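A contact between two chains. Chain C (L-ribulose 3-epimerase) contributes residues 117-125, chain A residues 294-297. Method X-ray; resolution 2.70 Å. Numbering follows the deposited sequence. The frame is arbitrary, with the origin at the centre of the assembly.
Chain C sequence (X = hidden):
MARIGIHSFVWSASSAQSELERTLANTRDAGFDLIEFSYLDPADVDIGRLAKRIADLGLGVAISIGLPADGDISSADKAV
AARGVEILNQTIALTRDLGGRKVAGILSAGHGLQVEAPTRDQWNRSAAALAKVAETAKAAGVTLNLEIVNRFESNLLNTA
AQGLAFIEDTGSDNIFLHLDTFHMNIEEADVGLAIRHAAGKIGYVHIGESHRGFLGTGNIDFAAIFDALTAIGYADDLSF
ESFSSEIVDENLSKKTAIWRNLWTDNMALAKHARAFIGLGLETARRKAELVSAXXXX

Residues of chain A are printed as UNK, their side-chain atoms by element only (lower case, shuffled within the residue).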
# COMPACT_ATOMS: atom_id res chain seq x y z
N ALA C 117 -22.95 -25.60 -5.75
CA ALA C 117 -22.10 -24.97 -6.76
C ALA C 117 -22.95 -24.48 -7.93
O ALA C 117 -23.90 -25.16 -8.33
CB ALA C 117 -21.04 -25.94 -7.24
N PRO C 118 -22.61 -23.32 -8.50
CA PRO C 118 -23.46 -22.75 -9.56
C PRO C 118 -23.52 -23.64 -10.81
O PRO C 118 -22.74 -24.57 -10.93
CB PRO C 118 -22.76 -21.42 -9.87
CG PRO C 118 -21.33 -21.66 -9.53
CD PRO C 118 -21.36 -22.55 -8.32
N THR C 119 -24.43 -23.35 -11.74
CA THR C 119 -24.52 -24.08 -13.01
C THR C 119 -24.80 -23.11 -14.15
O THR C 119 -25.31 -22.01 -13.91
CB THR C 119 -25.63 -25.17 -13.01
OG1 THR C 119 -26.93 -24.57 -13.08
CG2 THR C 119 -25.55 -26.08 -11.78
N ARG C 120 -24.47 -23.51 -15.38
CA ARG C 120 -24.79 -22.71 -16.57
C ARG C 120 -26.30 -22.42 -16.67
O ARG C 120 -26.71 -21.36 -17.15
CB ARG C 120 -24.29 -23.39 -17.86
CG ARG C 120 -24.28 -22.46 -19.06
CD ARG C 120 -23.61 -23.05 -20.30
NE ARG C 120 -22.26 -23.55 -20.02
CZ ARG C 120 -21.89 -24.83 -20.09
NH1 ARG C 120 -22.75 -25.77 -20.44
NH2 ARG C 120 -20.64 -25.17 -19.81
N ASP C 121 -27.11 -23.38 -16.21
CA ASP C 121 -28.56 -23.25 -16.28
C ASP C 121 -29.04 -22.11 -15.37
O ASP C 121 -29.77 -21.21 -15.82
CB ASP C 121 -29.24 -24.60 -15.97
CG ASP C 121 -29.07 -25.62 -17.11
OD1 ASP C 121 -29.05 -25.19 -18.28
OD2 ASP C 121 -28.95 -26.84 -16.82
N GLN C 122 -28.60 -22.15 -14.12
CA GLN C 122 -28.84 -21.07 -13.17
C GLN C 122 -28.47 -19.72 -13.76
O GLN C 122 -29.26 -18.77 -13.73
CB GLN C 122 -28.04 -21.33 -11.90
CG GLN C 122 -28.18 -20.26 -10.84
CD GLN C 122 -27.34 -20.57 -9.62
OE1 GLN C 122 -26.32 -21.25 -9.70
NE2 GLN C 122 -27.78 -20.08 -8.47
N TRP C 123 -27.26 -19.64 -14.33
CA TRP C 123 -26.79 -18.44 -15.01
C TRP C 123 -27.79 -18.00 -16.05
O TRP C 123 -28.44 -16.95 -15.89
CB TRP C 123 -25.44 -18.71 -15.64
CG TRP C 123 -24.72 -17.51 -16.21
CD1 TRP C 123 -24.98 -16.85 -17.41
CD2 TRP C 123 -23.56 -16.82 -15.64
NE1 TRP C 123 -24.10 -15.81 -17.60
CE2 TRP C 123 -23.22 -15.74 -16.59
CE3 TRP C 123 -22.79 -16.98 -14.50
CZ2 TRP C 123 -22.16 -14.87 -16.36
CZ3 TRP C 123 -21.72 -16.10 -14.29
CH2 TRP C 123 -21.42 -15.07 -15.20
N ASN C 124 -27.96 -18.80 -17.10
CA ASN C 124 -28.91 -18.50 -18.18
C ASN C 124 -30.34 -18.17 -17.73
O ASN C 124 -30.94 -17.22 -18.24
CB ASN C 124 -28.93 -19.63 -19.20
CG ASN C 124 -27.59 -19.82 -19.87
OD1 ASN C 124 -26.81 -18.87 -20.03
ND2 ASN C 124 -27.30 -21.05 -20.28
N ARG C 125 -30.87 -18.94 -16.77
CA ARG C 125 -32.21 -18.69 -16.24
C ARG C 125 -32.33 -17.28 -15.69
O ARG C 125 -33.15 -16.48 -16.18
CB ARG C 125 -32.58 -19.70 -15.16
CG ARG C 125 -33.16 -20.99 -15.71
CD ARG C 125 -33.91 -21.76 -14.63
NE ARG C 125 -33.05 -22.23 -13.54
CZ ARG C 125 -32.23 -23.27 -13.64
NH1 ARG C 125 -32.14 -23.94 -14.77
NH2 ARG C 125 -31.49 -23.63 -12.60
N UNK A 294 -13.73 -14.65 -17.10
CA UNK A 294 -15.18 -14.64 -17.14
C UNK A 294 -15.81 -15.49 -16.03
O UNK A 294 -16.84 -15.11 -15.47
c UNK A 294 -15.60 -13.90 -19.53
n UNK A 294 -19.31 -15.50 -21.55
c UNK A 294 -15.86 -14.37 -20.96
c UNK A 294 -18.02 -15.55 -21.23
n UNK A 294 -17.29 -14.44 -21.28
n UNK A 294 -17.48 -16.70 -20.85
c UNK A 294 -15.70 -15.04 -18.52
N UNK A 295 -15.17 -16.61 -15.70
CA UNK A 295 -15.63 -17.52 -14.63
C UNK A 295 -17.09 -17.90 -14.67
O UNK A 295 -17.74 -18.01 -13.64
n UNK A 295 -13.09 -16.12 -12.32
c UNK A 295 -13.79 -17.10 -12.92
c UNK A 295 -15.25 -16.97 -13.26
c UNK A 295 -12.89 -18.15 -13.13
n UNK A 295 -11.70 -17.76 -12.64
c UNK A 295 -11.82 -16.52 -12.14
N UNK A 296 -17.60 -18.13 -15.88
CA UNK A 296 -18.95 -18.63 -16.11
C UNK A 296 -19.01 -20.14 -15.82
O UNK A 296 -18.06 -20.85 -16.13
c UNK A 296 -19.26 -18.39 -17.58
c UNK A 296 -20.79 -17.49 -19.29
c UNK A 296 -20.72 -18.21 -17.95
c UNK A 296 -21.85 -18.10 -20.20
n UNK A 296 -23.20 -18.11 -19.57
N UNK A 297 -20.12 -20.63 -15.23
CA UNK A 297 -20.22 -22.09 -15.04
C UNK A 297 -20.54 -22.85 -16.33
O UNK A 297 -21.08 -22.31 -17.32
OXT UNK A 297 -20.25 -24.05 -16.41
c UNK A 297 -21.27 -19.93 -14.63
c UNK A 297 -21.37 -22.25 -14.03
c UNK A 297 -21.68 -20.87 -13.53

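Position 294 of chain A carries seven side-chain atoms: three carbons, a nitrogen, and then a carbon bearing two more nitrogens, unbranched until that terminal fork. This is a guanidinium at the end of a three-carbon arm, so the residue is Arg A294. Its CA-to-CB bond points sideways and, although the end of the side chain comes nearer to chain C, a terminal guanidinium nitrogen of Arg A294 stops 6.0 Å from CZ2 of Trp C123. The side chain makes no contact with this stretch.

Position 295 has one carbon leading into a five-membered ring of three carbons and two nitrogens, an imidazole. The ring leads away from chain C, and what approaches is the backbone: its O lies 4.5 Å from CZ3 of Trp C123. The residue is His A295. With phi and psi both positive (49/39), it stands at a bend in a segment that has no regular helix or strand.

Position 296 shows four carbons in a row ending in a nitrogen, with no branch or ring. The chain runs across the indole of Trp C123, and the nitrogen ends over one face, 3.1 Å from CD1 of that tryptophan. An unbranched chain tipped by an amine is Lys A296. Its CG sits 3.8 Å from the centroid of the six-membered ring of Trp C123, in a CH-pi contact only 13° off the ring normal, while its NZ lies 3.4 Å from the centroid of the five-membered ring, a cation-pi contact. One side chain therefore serves both halves of the indole, methylene over one ring and charge over the other. The approach of Lys A296 NZ to Trp C123 NE1, 3.2 Å, is no hydrogen bond, since both atoms are donors; each finds its hydrogen bond elsewhere in the structure.

Position 297 has three carbons that close a ring onto the backbone nitrogen, and its backbone ends in two oxygens, O and OXT. It is Pro A297, the chain terminus. Its CD packs 3.3 Å from CE3 of Trp C123, its CG lies 3.9 Å from CB of Pro C118, and its CB is 3.5 Å from the backbone C of Thr C119. The carboxylate faces Arg C120: NE of Arg C120 gives a weak hydrogen bond to O of Pro A297 at 3.2 Å, and NH2 of Arg C120 forms a long salt bridge to OXT of Pro A297 at 3.6 Å, by charge alone because that oxygen lies well out of the guanidinium plane.

The contact works by fitting the C-terminal segment of chain A to the first turn of a helix. Thr C119 caps that turn, its OG1 accepting from N of Gln C122 at 3.1 Å, and the helix presents Arg C120 and Trp C123. Trp C123 is the shared platform for Lys A296 and Pro A297; Arg C120 answers the terminal charge. The rule is packing on the indole, with a lysine charge set over its face and a more loosely aimed arginine beside the terminal carboxylate.

Chain A 294-297: RHKP
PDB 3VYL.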